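Local structure of Cfl (Pectobacterium brasiliense, 7A9J) at residues I77-C82 against A122-K127; I357-P362 against N415-F420; S453-V458 against E465-L470. The protein probably activates carboxylic acids such as coronafacic acid with ATP, as other AMP-forming ligases do, and joins them to amines as amides. The protein carries 1 engineered substitution. One frame throughout, in Å; residues are numbered along the deposited sequence.

Contact 1 (I77-C82 against A122-K127)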
ATOM      1  N   ILE A  77       4.292   4.001  18.103  1.00 30.63           N
ATOM      2  CA  ILE A  77       4.524   5.248  17.391  1.00 31.58           C
ATOM      3  C   ILE A  77       3.215   5.634  16.727  1.00 32.34           C
ATOM      4  O   ILE A  77       2.572   4.810  16.054  1.00 31.30           O
ATOM      5  CB  ILE A  77       5.643   5.111  16.339  1.00 29.47           C
ATOM      6  CG1 ILE A  77       6.950   4.684  17.017  1.00 35.55           C
ATOM      7  CG2 ILE A  77       5.877   6.465  15.688  1.00 31.76           C
ATOM      8  CD1 ILE A  77       8.113   4.524  16.048  1.00 38.41           C
ATOM      9  N   HIS A  78       2.845   6.880  16.874  1.00 30.18           N
ATOM     10  CA  HIS A  78       1.451   7.203  16.551  1.00 32.57           C
ATOM     11  C   HIS A  78       1.453   8.662  16.081  1.00 40.86           C
ATOM     12  O   HIS A  78       1.189   9.569  16.851  1.00 33.35           O
ATOM     13  CB  HIS A  78       0.580   6.962  17.784  1.00 34.64           C
ATOM     14  CG  HIS A  78      -0.900   7.148  17.583  1.00 33.03           C
ATOM     15  ND1 HIS A  78      -1.687   7.779  18.537  1.00 35.62           N
ATOM     16  CD2 HIS A  78      -1.761   6.687  16.632  1.00 32.01           C
ATOM     17  CE1 HIS A  78      -2.950   7.754  18.149  1.00 37.96           C
ATOM     18  NE2 HIS A  78      -3.032   7.063  17.023  1.00 34.09           N
ATOM     19  N   MET A  79       1.785   8.885  14.801  1.00 31.26           N
ATOM     20  CA  MET A  79       1.894  10.260  14.319  1.00 32.38           C
ATOM     21  C   MET A  79       1.728  10.353  12.800  1.00 32.73           C
ATOM     22  O   MET A  79       1.871   9.360  12.060  1.00 31.53           O
ATOM     23  CB  MET A  79       3.215  10.890  14.758  1.00 43.78           C
ATOM     24  CG  MET A  79       4.429  10.347  14.188  1.00 42.36           C
ATOM     25  SD  MET A  79       5.967  11.276  14.764  1.00 37.14           S
ATOM     26  CE  MET A  79       5.853  11.220  16.563  1.00 45.21           C
ATOM     27  N   GLY A  80       1.304  11.549  12.371  1.00 30.26           N
ATOM     28  CA  GLY A  80       1.149  11.859  10.958  1.00 35.62           C
ATOM     29  C   GLY A  80       2.504  12.097  10.308  1.00 32.48           C
ATOM     30  O   GLY A  80       3.554  11.910  10.920  1.00 34.13           O
ATOM     31  N   ASN A  81       2.491  12.412   9.005  1.00 28.56           N
ATOM     32  CA  ASN A  81       3.758  12.467   8.277  1.00 27.81           C
ATOM     33  C   ASN A  81       4.582  13.681   8.745  1.00 29.73           C
ATOM     34  O   ASN A  81       4.124  14.813   8.629  1.00 34.09           O
ATOM     35  CB  ASN A  81       3.495  12.616   6.797  1.00 28.89           C
ATOM     36  CG  ASN A  81       2.760  11.412   6.236  1.00 33.98           C
ATOM     37  OD1 ASN A  81       2.604  10.385   6.914  1.00 32.01           O
ATOM     38  ND2 ASN A  81       2.120  11.624   5.070  1.00 34.76           N
ATOM     39  N   CYS A  82       5.752  13.431   9.261  1.00 27.72           N
ATOM     40  CA  CYS A  82       6.650  14.539   9.647  1.00 29.16           C
ATOM     41  C   CYS A  82       8.070  13.997   9.666  1.00 27.43           C
ATOM     42  O   CYS A  82       8.300  12.772   9.625  1.00 28.02           O
ATOM     43  CB  CYS A  82       6.242  15.154  10.994  1.00 31.80           C
ATOM     44  SG  CYS A  82       6.305  13.970  12.361  1.00 31.56           S
ATOM     45  N   ALA A 122       6.880   2.281  25.828  1.00 39.98           N
ATOM     46  CA  ALA A 122       6.937   3.707  25.561  1.00 38.09           C
ATOM     47  C   ALA A 122       6.021   4.037  24.389  1.00 37.45           C
ATOM     48  O   ALA A 122       5.705   3.175  23.572  1.00 37.67           O
ATOM     49  CB  ALA A 122       8.378   4.173  25.276  1.00 40.63           C
ATOM     50  N   TYR A 123       5.623   5.312  24.307  1.00 34.95           N
ATOM     51  CA  TYR A 123       4.787   5.812  23.215  1.00 33.26           C
ATOM     52  C   TYR A 123       5.392   7.128  22.708  1.00 32.73           C
ATOM     53  O   TYR A 123       5.812   7.965  23.510  1.00 34.87           O
ATOM     54  CB  TYR A 123       3.350   6.012  23.745  1.00 37.43           C
ATOM     55  CG  TYR A 123       2.440   6.821  22.879  1.00 33.58           C
ATOM     56  CD1 TYR A 123       2.497   8.224  22.894  1.00 34.16           C
ATOM     57  CD2 TYR A 123       1.486   6.207  22.084  1.00 36.77           C
ATOM     58  CE1 TYR A 123       1.637   8.993  22.121  1.00 34.68           C
ATOM     59  CE2 TYR A 123       0.613   6.958  21.284  1.00 34.71           C
ATOM     60  CZ  TYR A 123       0.694   8.327  21.289  1.00 34.16           C
ATOM     61  OH  TYR A 123      -0.149   9.150  20.560  1.00 35.15           O
ATOM     62  N   ILE A 124       5.463   7.293  21.377  1.00 31.66           N
ATOM     63  CA  ILE A 124       5.838   8.563  20.745  1.00 33.75           C
ATOM     64  C   ILE A 124       4.735   8.948  19.764  1.00 32.61           C
ATOM     65  O   ILE A 124       4.396   8.168  18.866  1.00 32.69           O
ATOM     66  CB  ILE A 124       7.185   8.467  20.022  1.00 31.66           C
ATOM     67  CG1 ILE A 124       8.310   8.174  21.018  1.00 32.23           C
ATOM     68  CG2 ILE A 124       7.564   9.809  19.323  1.00 35.82           C
ATOM     69  CD1 ILE A 124       9.655   7.831  20.320  1.00 32.70           C
ATOM     70  N   GLY A 125       4.161  10.124  19.946  1.00 30.70           N
ATOM     71  CA  GLY A 125       3.069  10.563  19.103  1.00 34.02           C
ATOM     72  C   GLY A 125       3.154  12.052  18.841  1.00 33.19           C
ATOM     73  O   GLY A 125       4.004  12.761  19.401  1.00 32.41           O
ATOM     74  N   ASP A 126       2.278  12.528  17.958  1.00 31.92           N
ATOM     75  CA  ASP A 126       2.173  13.955  17.716  1.00 32.67           C
ATOM     76  C   ASP A 126       0.925  14.504  18.364  1.00 36.16           C
ATOM     77  O   ASP A 126       0.124  13.783  18.988  1.00 35.01           O
ATOM     78  CB  ASP A 126       2.261  14.312  16.215  1.00 32.59           C
ATOM     79  CG  ASP A 126       1.138  13.754  15.372  1.00 37.05           C
ATOM     80  OD1 ASP A 126       0.131  13.251  15.922  1.00 35.93           O
ATOM     81  OD2 ASP A 126       1.285  13.806  14.104  1.00 34.88           O
ATOM     82  N   LYS A 127       0.829  15.838  18.329  1.00 31.36           N
ATOM     83  CA  LYS A 127      -0.204  16.497  19.097  1.00 31.57           C
ATOM     84  C   LYS A 127      -1.594  15.989  18.720  1.00 39.32           C
ATOM     85  O   LYS A 127      -2.397  15.618  19.589  1.00 32.54           O
ATOM     86  CB  LYS A 127      -0.105  18.012  18.897  1.00 37.41           C
ATOM     87  CG  LYS A 127      -1.047  18.767  19.788  1.00 35.86           C
ATOM     88  CD  LYS A 127      -0.967  20.293  19.609  1.00 43.00           C
ATOM     89  CE  LYS A 127      -2.035  20.997  20.418  1.00 47.35           C
ATOM     90  NZ  LYS A 127      -1.978  22.481  20.328  1.00 46.96           N
TER
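His78 meets Tyr123 rim to rim, ND1 lying 2.9 Å from the phenol OH in a hydrogen bond whose direction is open. The hydroxyl sits near the imidazole plane, at its edge, and the two rings are turned 65° to each other. A chi1 of -176° turns the imidazole away from the main-chain N and onto the side of Tyr123, while CB packs 3.5 Å from CE2 of Tyr123.

Backbone bonds join strands 74-78 and 122-125 in parallel: His78 N donates to Ile124 O at 2.8 Å, and a weak bond runs from Asp126 N to His78 O. Gly125 suits its place, since a side chain there would collide with the phenol oxygen and crowd His78 O.

Beyond the strands, Asp126 OD2 accepts from Gly80 N at 2.8 Å, the donor standing 44° out of the carboxylate plane. Arg129 bridges to the same oxygen, and Asp126 also serves as N-cap of helix 127-132.

The apolar share falls to Met79, whose thioether chain bends at chi3 and lays CE 3.5 Å from CG2 of Ile124, beside Leu85 of helix 83-95.

One carboxylate thus serves a backbone amide, a guanidinium and a helix start together, which fixes the loop after strand 74-78 at the C-terminal ends of the strands of a parallel sheet and would probably keep Asp126 ionised.

Contact 2 (I357-P362 against N415-F420). Engineered in segment 415-420: Gly416 (natural residue Arg).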
ATOM      1  N   ILE A 357      -0.623  -8.624 -13.136  1.00 25.47           N
ATOM      2  CA  ILE A 357       0.055  -8.051 -11.988  1.00 30.21           C
ATOM      3  C   ILE A 357       1.559  -7.994 -12.102  1.00 28.86           C
ATOM      4  O   ILE A 357       2.216  -7.414 -11.188  1.00 32.32           O
ATOM      5  CB  ILE A 357      -0.315  -8.738 -10.673  1.00 32.20           C
ATOM      6  CG1 ILE A 357       0.047 -10.229 -10.732  1.00 32.13           C
ATOM      7  CG2 ILE A 357      -1.780  -8.442 -10.358  1.00 40.47           C
ATOM      8  CD1 ILE A 357      -0.320 -10.930  -9.440  1.00 34.38           C
ATOM      9  N   GLY A 358       2.152  -8.482 -13.164  1.00 29.28           N
ATOM     10  CA  GLY A 358       3.575  -8.245 -13.274  1.00 26.16           C
ATOM     11  C   GLY A 358       4.438  -9.452 -12.926  1.00 26.88           C
ATOM     12  O   GLY A 358       3.994 -10.618 -12.993  1.00 29.40           O
ATOM     13  N   TRP A 359       5.663  -9.183 -12.510  1.00 26.38           N
ATOM     14  CA  TRP A 359       6.682 -10.187 -12.386  1.00 28.66           C
ATOM     15  C   TRP A 359       7.124 -10.338 -10.939  1.00 26.03           C
ATOM     16  O   TRP A 359       7.367  -9.325 -10.266  1.00 29.59           O
ATOM     17  CB  TRP A 359       7.908  -9.820 -13.242  1.00 31.72           C
ATOM     18  CG  TRP A 359       7.691  -9.936 -14.708  1.00 30.69           C
ATOM     19  CD1 TRP A 359       8.017 -11.026 -15.487  1.00 30.15           C
ATOM     20  CD2 TRP A 359       6.990  -9.010 -15.590  1.00 29.08           C
ATOM     21  NE1 TRP A 359       7.634 -10.809 -16.777  1.00 33.06           N
ATOM     22  CE2 TRP A 359       7.021  -9.586 -16.876  1.00 29.63           C
ATOM     23  CE3 TRP A 359       6.449  -7.720 -15.428  1.00 31.31           C
ATOM     24  CZ2 TRP A 359       6.440  -8.965 -18.008  1.00 31.12           C
ATOM     25  CZ3 TRP A 359       5.872  -7.096 -16.537  1.00 33.92           C
ATOM     26  CH2 TRP A 359       5.851  -7.745 -17.810  1.00 30.73           C
ATOM     27  N   PRO A 360       7.462 -11.551 -10.504  1.00 27.18           N
ATOM     28  CA  PRO A 360       8.070 -11.698  -9.161  1.00 25.36           C
ATOM     29  C   PRO A 360       9.378 -10.933  -9.068  1.00 28.40           C
ATOM     30  O   PRO A 360      10.215 -10.945  -9.976  1.00 29.58           O
ATOM     31  CB  PRO A 360       8.320 -13.218  -9.037  1.00 25.14           C
ATOM     32  CG  PRO A 360       7.177 -13.814  -9.936  1.00 39.88           C
ATOM     33  CD  PRO A 360       7.157 -12.860 -11.133  1.00 31.82           C
ATOM     34  N   LEU A 361       9.548 -10.280  -7.929  1.00 25.83           N
ATOM     35  CA  LEU A 361      10.770  -9.577  -7.629  1.00 25.76           C
ATOM     36  C   LEU A 361      11.904 -10.553  -7.354  1.00 27.34           C
ATOM     37  O   LEU A 361      11.684 -11.753  -7.175  1.00 29.73           O
ATOM     38  CB  LEU A 361      10.468  -8.674  -6.456  1.00 26.05           C
ATOM     39  CG  LEU A 361       9.631  -7.463  -6.898  1.00 29.65           C
ATOM     40  CD1 LEU A 361       9.103  -6.696  -5.613  1.00 28.92           C
ATOM     41  CD2 LEU A 361      10.377  -6.520  -7.856  1.00 28.23           C
ATOM     42  N   PRO A 362      13.154 -10.061  -7.269  1.00 29.84           N
ATOM     43  CA  PRO A 362      14.286 -10.986  -7.052  1.00 33.28           C
ATOM     44  C   PRO A 362      14.158 -11.770  -5.754  1.00 28.38           C
ATOM     45  O   PRO A 362      13.768 -11.234  -4.715  1.00 33.80           O
ATOM     46  CB  PRO A 362      15.520 -10.066  -7.053  1.00 32.72           C
ATOM     47  CG  PRO A 362      15.091  -8.866  -7.867  1.00 32.86           C
ATOM     48  CD  PRO A 362      13.616  -8.671  -7.519  1.00 30.37           C
ATOM     49  N   ASN A 415       6.971 -15.218 -20.555  1.00 35.29           N
ATOM     50  CA  ASN A 415       7.999 -14.299 -20.137  1.00 34.73           C
ATOM     51  C   ASN A 415       7.971 -14.056 -18.617  1.00 31.54           C
ATOM     52  O   ASN A 415       8.579 -13.118 -18.117  1.00 33.36           O
ATOM     53  CB  ASN A 415       7.810 -13.025 -20.931  1.00 34.70           C
ATOM     54  CG  ASN A 415       6.531 -12.314 -20.590  1.00 46.30           C
ATOM     55  OD1 ASN A 415       5.734 -12.805 -19.802  1.00 39.42           O
ATOM     56  ND2 ASN A 415       6.330 -11.137 -21.173  1.00 36.26           N
ATOM     57  N   GLY A 416       7.160 -14.848 -17.882  1.00 35.00           N
ATOM     58  CA  GLY A 416       7.057 -14.668 -16.444  1.00 32.86           C
ATOM     59  C   GLY A 416       5.919 -13.808 -15.949  1.00 32.68           C
ATOM     60  O   GLY A 416       5.676 -13.763 -14.735  1.00 31.84           O
ATOM     61  N   ASN A 417       5.280 -13.037 -16.824  1.00 32.98           N
ATOM     62  CA  ASN A 417       4.225 -12.134 -16.383  1.00 30.34           C
ATOM     63  C   ASN A 417       3.032 -12.933 -15.827  1.00 27.70           C
ATOM     64  O   ASN A 417       2.662 -13.962 -16.373  1.00 31.03           O
ATOM     65  CB  ASN A 417       3.761 -11.262 -17.555  1.00 31.79           C
ATOM     66  CG  ASN A 417       2.791 -10.182 -17.129  1.00 30.29           C
ATOM     67  OD1 ASN A 417       2.756  -9.779 -15.977  1.00 31.30           O
ATOM     68  ND2 ASN A 417       1.967  -9.723 -18.078  1.00 38.59           N
ATOM     69  N   LEU A 418       2.495 -12.451 -14.685  1.00 28.31           N
ATOM     70  CA  LEU A 418       1.349 -13.123 -14.048  1.00 29.63           C
ATOM     71  C   LEU A 418       0.093 -12.437 -14.538  1.00 30.33           C
ATOM     72  O   LEU A 418      -0.236 -11.322 -14.162  1.00 30.36           O
ATOM     73  CB  LEU A 418       1.483 -13.046 -12.532  1.00 29.06           C
ATOM     74  CG  LEU A 418       2.732 -13.873 -12.162  1.00 30.43           C
ATOM     75  CD1 LEU A 418       3.003 -13.569 -10.700  1.00 35.28           C
ATOM     76  CD2 LEU A 418       2.427 -15.425 -12.317  1.00 33.75           C
ATOM     77  N   ILE A 419      -0.591 -13.099 -15.450  1.00 38.80           N
ATOM     78  CA  ILE A 419      -1.927 -12.673 -15.825  1.00 38.17           C
ATOM     79  C   ILE A 419      -2.872 -12.836 -14.651  1.00 36.40           C
ATOM     80  O   ILE A 419      -2.897 -13.877 -13.974  1.00 35.79           O
ATOM     81  CB  ILE A 419      -2.380 -13.507 -17.040  1.00 39.04           C
ATOM     82  CG1 ILE A 419      -1.525 -13.239 -18.251  1.00 41.08           C
ATOM     83  CG2 ILE A 419      -3.822 -13.227 -17.312  1.00 38.37           C
ATOM     84  CD1 ILE A 419      -1.172 -11.777 -18.603  1.00 42.01           C
ATOM     85  N   PHE A 420      -3.719 -11.859 -14.437  1.00 35.80           N
ATOM     86  CA  PHE A 420      -4.563 -11.840 -13.255  1.00 34.33           C
ATOM     87  C   PHE A 420      -5.970 -12.268 -13.629  1.00 33.81           C
ATOM     88  O   PHE A 420      -6.591 -11.684 -14.520  1.00 36.69           O
ATOM     89  CB  PHE A 420      -4.556 -10.448 -12.601  1.00 34.46           C
ATOM     90  CG  PHE A 420      -5.277 -10.404 -11.297  1.00 37.17           C
ATOM     91  CD1 PHE A 420      -4.635 -10.850 -10.147  1.00 49.58           C
ATOM     92  CD2 PHE A 420      -6.507  -9.798 -11.193  1.00 38.30           C
ATOM     93  CE1 PHE A 420      -5.276 -10.768  -8.929  1.00 54.83           C
ATOM     94  CE2 PHE A 420      -7.156  -9.716  -9.960  1.00 42.75           C
ATOM     95  CZ  PHE A 420      -6.549 -10.221  -8.855  1.00 46.18           C
TER
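The indole of Trp359 has Asn417 over one face and the backbone of Asn415 at its edge. CB of Asn417 stands 3.4 Å above the ring plane, offset toward the rim, and the amide beyond it lies only 20° from parallel with the indole, so the residue covers the benzene half as a flat lid. At the edge, NE1 donates to Asn415 O at 2.8 Å. That oxygen lies almost exactly in the ring plane, yet the donor stands well above the carbonyl plane of Asn415, away from its lone pairs. His346 meets the indole edge-to-face and His347 brings a further ring.

These groups flank an antiparallel pairing of strands 356-360 and 418-423, entered through an Asx turn in which Asn415 OD1 accepts from Asn417 N at 3.0 Å. Asparagine suits the turn because its short side chain can reach forward to the amide two residues on. Gly416, an engineered replacement of arginine, lies between them and comes near CD1 of Trp359, its carbonyl carbon 3.5 Å away.

Two backbone bonds join the strands: Ile357 N to Leu418 O, and Leu418 N to Gly358 O. Gly358 has a positive phi of 103°, a conformation in which a CB would press on the preceding carbonyl oxygen.

The buried, branched Ile357 touches two neighbours with separate branches: CG1 packs against CB of Leu418, and CG2 against CD1 of Phe420. Ile344 of strand 342-346 touches both Ile357 and Leu418. An extended first torsion (chi1 -173°) brings OD1 of Asn417 to Gly358 N, where it forms a weak, bent bond of 3.2 Å.

Contact 3 (S453-V458 against E465-L470); sequences SVVFSV and ERIIAL
Leu470 O is gripped twice, by Ser453 OG and by Val454 N, each 3.0 Å away. The serine hydroxyl comes in tilted from the carbonyl plane, and a small polar residue suits this spot because it can reach the oxygen its neighbour's amide already uses. At the far end Ser457 OG gives a short bond of 2.5 Å to Glu465 OE1, on the anti lone pair of the carboxylate; the other oxygen, OE2, accepts from Lys429 N.

Between these ends the strands run antiparallel in regular register. Phe456 and Ile468 form a hydrogen-bonded pair, Ile468 N donating to Phe456 O at 2.8 Å in a nearly straight bond of 172°.

On their face, CB of Ile468 lies over the phenyl ring of Phe456, 4.0 Å from its centroid, a CH-pi contact. The aromatic ring folds over its partner because CG sits between N and the carbonyl carbon (chi1 55°). Ile468 CD1 in turn lies 3.5 Å above the guanidinium plane of Arg466, whose chain runs beside Val458; Glu500 and Tyr524 hold its polar end.

On the other face CG1 of Val455 packs 3.5 Å from CG2 of Ile467, beta-branched residues that suit extended chain, and helix 437-445 covers Val455.

Two antiparallel strands joined by a short connection make a beta hairpin; here 450-460 is the outer strand and 464-473 an inner one in the mixed sheet of the C-terminal domain of AMP-binding enzymes.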
ATOM      1  N   SER A 453     -18.207  -1.462 -16.372  1.00 48.90           N
ATOM      2  CA  SER A 453     -18.940  -2.710 -16.400  1.00 46.73           C
ATOM      3  C   SER A 453     -18.538  -3.522 -15.184  1.00 47.22           C
ATOM      4  O   SER A 453     -17.401  -3.424 -14.716  1.00 45.98           O
ATOM      5  CB  SER A 453     -18.648  -3.480 -17.694  1.00 46.15           C
ATOM      6  OG  SER A 453     -19.197  -4.775 -17.586  1.00 64.19           O
ATOM      7  N   VAL A 454     -19.480  -4.300 -14.655  1.00 43.04           N
ATOM      8  CA  VAL A 454     -19.194  -5.282 -13.617  1.00 36.14           C
ATOM      9  C   VAL A 454     -19.908  -6.576 -14.023  1.00 41.06           C
ATOM     10  O   VAL A 454     -21.091  -6.541 -14.399  1.00 38.47           O
ATOM     11  CB  VAL A 454     -19.680  -4.830 -12.224  1.00 34.95           C
ATOM     12  CG1 VAL A 454     -19.432  -5.919 -11.200  1.00 39.13           C
ATOM     13  CG2 VAL A 454     -18.957  -3.556 -11.751  1.00 44.16           C
ATOM     14  N   VAL A 455     -19.195  -7.713 -13.956  1.00 33.70           N
ATOM     15  CA  VAL A 455     -19.745  -9.019 -14.351  1.00 32.28           C
ATOM     16  C   VAL A 455     -19.850  -9.903 -13.111  1.00 34.76           C
ATOM     17  O   VAL A 455     -18.946  -9.916 -12.276  1.00 33.51           O
ATOM     18  CB  VAL A 455     -18.881  -9.678 -15.449  1.00 35.48           C
ATOM     19  CG1 VAL A 455     -19.310 -11.139 -15.723  1.00 36.08           C
ATOM     20  CG2 VAL A 455     -18.919  -8.866 -16.729  1.00 35.86           C
ATOM     21  N   PHE A 456     -20.973 -10.619 -12.965  1.00 31.33           N
ATOM     22  CA  PHE A 456     -21.168 -11.500 -11.823  1.00 28.41           C
ATOM     23  C   PHE A 456     -22.136 -12.603 -12.254  1.00 30.97           C
ATOM     24  O   PHE A 456     -22.645 -12.605 -13.374  1.00 34.97           O
ATOM     25  CB  PHE A 456     -21.763 -10.780 -10.608  1.00 30.40           C
ATOM     26  CG  PHE A 456     -23.081 -10.030 -10.898  1.00 32.50           C
ATOM     27  CD1 PHE A 456     -23.056  -8.724 -11.357  1.00 37.18           C
ATOM     28  CD2 PHE A 456     -24.355 -10.636 -10.669  1.00 30.80           C
ATOM     29  CE1 PHE A 456     -24.219  -8.030 -11.625  1.00 38.67           C
ATOM     30  CE2 PHE A 456     -25.557  -9.902 -10.910  1.00 36.18           C
ATOM     31  CZ  PHE A 456     -25.484  -8.624 -11.392  1.00 39.06           C
ATOM     32  N   SER A 457     -22.360 -13.555 -11.376  1.00 31.25           N
ATOM     33  CA  SER A 457     -23.342 -14.569 -11.725  1.00 29.58           C
ATOM     34  C   SER A 457     -24.464 -14.617 -10.702  1.00 32.79           C
ATOM     35  O   SER A 457     -24.335 -14.124  -9.577  1.00 34.16           O
ATOM     36  CB  SER A 457     -22.692 -15.973 -11.863  1.00 37.07           C
ATOM     37  OG  SER A 457     -22.291 -16.452 -10.577  1.00 35.67           O
ATOM     38  N   VAL A 458     -25.561 -15.233 -11.136  1.00 30.91           N
ATOM     39  CA  VAL A 458     -26.702 -15.514 -10.276  1.00 31.20           C
ATOM     40  C   VAL A 458     -26.995 -16.994 -10.378  1.00 34.37           C
ATOM     41  O   VAL A 458     -26.641 -17.656 -11.370  1.00 33.05           O
ATOM     42  CB  VAL A 458     -27.941 -14.653 -10.641  1.00 32.45           C
ATOM     43  CG1 VAL A 458     -27.546 -13.160 -10.353  1.00 32.14           C
ATOM     44  CG2 VAL A 458     -28.353 -14.806 -12.081  1.00 33.34           C
ATOM     45  N   GLU A 465     -25.217 -21.600 -12.699  1.00 33.66           N
ATOM     46  CA  GLU A 465     -25.004 -20.169 -12.652  1.00 35.21           C
ATOM     47  C   GLU A 465     -25.288 -19.559 -14.008  1.00 37.21           C
ATOM     48  O   GLU A 465     -25.103 -20.204 -15.040  1.00 36.28           O
ATOM     49  CB  GLU A 465     -23.527 -19.803 -12.301  1.00 37.10           C
ATOM     50  CG  GLU A 465     -23.094 -20.193 -10.904  1.00 44.82           C
ATOM     51  CD  GLU A 465     -21.586 -19.886 -10.681  1.00 42.75           C
ATOM     52  OE1 GLU A 465     -21.195 -18.699 -10.676  1.00 44.31           O
ATOM     53  OE2 GLU A 465     -20.768 -20.816 -10.538  1.00 49.49           O
ATOM     54  N   ARG A 466     -25.641 -18.279 -14.006  1.00 33.79           N
ATOM     55  CA  ARG A 466     -25.859 -17.544 -15.244  1.00 34.92           C
ATOM     56  C   ARG A 466     -25.110 -16.227 -15.136  1.00 34.40           C
ATOM     57  O   ARG A 466     -25.173 -15.576 -14.089  1.00 32.68           O
ATOM     58  CB  ARG A 466     -27.355 -17.307 -15.441  1.00 41.01           C
ATOM     59  CG  ARG A 466     -27.749 -16.513 -16.649  1.00 47.40           C
ATOM     60  CD  ARG A 466     -29.281 -16.627 -16.868  1.00 39.72           C
ATOM     61  NE  ARG A 466     -30.022 -16.190 -15.692  1.00 39.23           N
ATOM     62  CZ  ARG A 466     -30.585 -14.998 -15.539  1.00 49.78           C
ATOM     63  NH1 ARG A 466     -30.505 -14.087 -16.508  1.00 54.91           N
ATOM     64  NH2 ARG A 466     -31.243 -14.733 -14.410  1.00 50.77           N
ATOM     65  N   ILE A 467     -24.417 -15.839 -16.213  1.00 33.38           N
ATOM     66  CA  ILE A 467     -23.565 -14.645 -16.164  1.00 35.88           C
ATOM     67  C   ILE A 467     -24.362 -13.401 -16.494  1.00 36.68           C
ATOM     68  O   ILE A 467     -25.035 -13.334 -17.528  1.00 38.76           O
ATOM     69  CB  ILE A 467     -22.375 -14.796 -17.124  1.00 35.21           C
ATOM     70  CG1 ILE A 467     -21.525 -15.981 -16.659  1.00 35.71           C
ATOM     71  CG2 ILE A 467     -21.536 -13.472 -17.196  1.00 33.64           C
ATOM     72  CD1 ILE A 467     -20.377 -16.280 -17.615  1.00 43.65           C
ATOM     73  N   ILE A 468     -24.272 -12.404 -15.617  1.00 31.51           N
ATOM     74  CA  ILE A 468     -24.926 -11.115 -15.812  1.00 33.27           C
ATOM     75  C   ILE A 468     -23.845 -10.059 -16.016  1.00 35.23           C
ATOM     76  O   ILE A 468     -22.835 -10.049 -15.292  1.00 35.01           O
ATOM     77  CB  ILE A 468     -25.787 -10.767 -14.582  1.00 34.55           C
ATOM     78  CG1 ILE A 468     -26.657 -11.971 -14.162  1.00 34.79           C
ATOM     79  CG2 ILE A 468     -26.541  -9.449 -14.820  1.00 36.02           C
ATOM     80  CD1 ILE A 468     -27.658 -12.495 -15.219  1.00 33.33           C
ATOM     81  N   ALA A 469     -24.061  -9.145 -16.951  1.00 35.68           N
ATOM     82  CA  ALA A 469     -23.143  -8.011 -17.100  1.00 39.98           C
ATOM     83  C   ALA A 469     -23.881  -6.725 -16.767  1.00 40.55           C
ATOM     84  O   ALA A 469     -24.892  -6.398 -17.408  1.00 42.27           O
ATOM     85  CB  ALA A 469     -22.584  -7.935 -18.528  1.00 41.66           C
ATOM     86  N   LEU A 470     -23.371  -5.991 -15.791  1.00 39.45           N
ATOM     87  CA  LEU A 470     -23.797  -4.617 -15.586  1.00 42.94           C
ATOM     88  C   LEU A 470     -22.992  -3.713 -16.511  1.00 49.16           C
ATOM     89  O   LEU A 470     -21.759  -3.734 -16.486  1.00 48.96           O
ATOM     90  CB  LEU A 470     -23.615  -4.264 -14.109  1.00 48.71           C
ATOM     91  CG  LEU A 470     -24.362  -3.147 -13.394  1.00 55.30           C
ATOM     92  CD1 LEU A 470     -25.822  -3.186 -13.780  1.00 58.18           C
ATOM     93  CD2 LEU A 470     -24.213  -3.395 -11.887  1.00 45.41           C
TER

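How the contacts relate
Following the chain, the three contacts come in series: none nests within another and none crosses. Contact 1 closes a mostly helical loop of 39 residues, which includes strand 98-101, and draws together neighbouring strands of the five-stranded parallel sheet. Contact 2 closes 52 residues that hold strands but no helix, tying strand 356-360 to strand 418-423. Contact 3 closes a loop of just six residues and is a local hairpin in the C-terminal domain. Centres of contacts 1 and 2 lie about 37 Å apart, on opposite sides of the chain's centre; contacts 2 and 3 come closer, with nearest atoms about 12 Å apart but no touch.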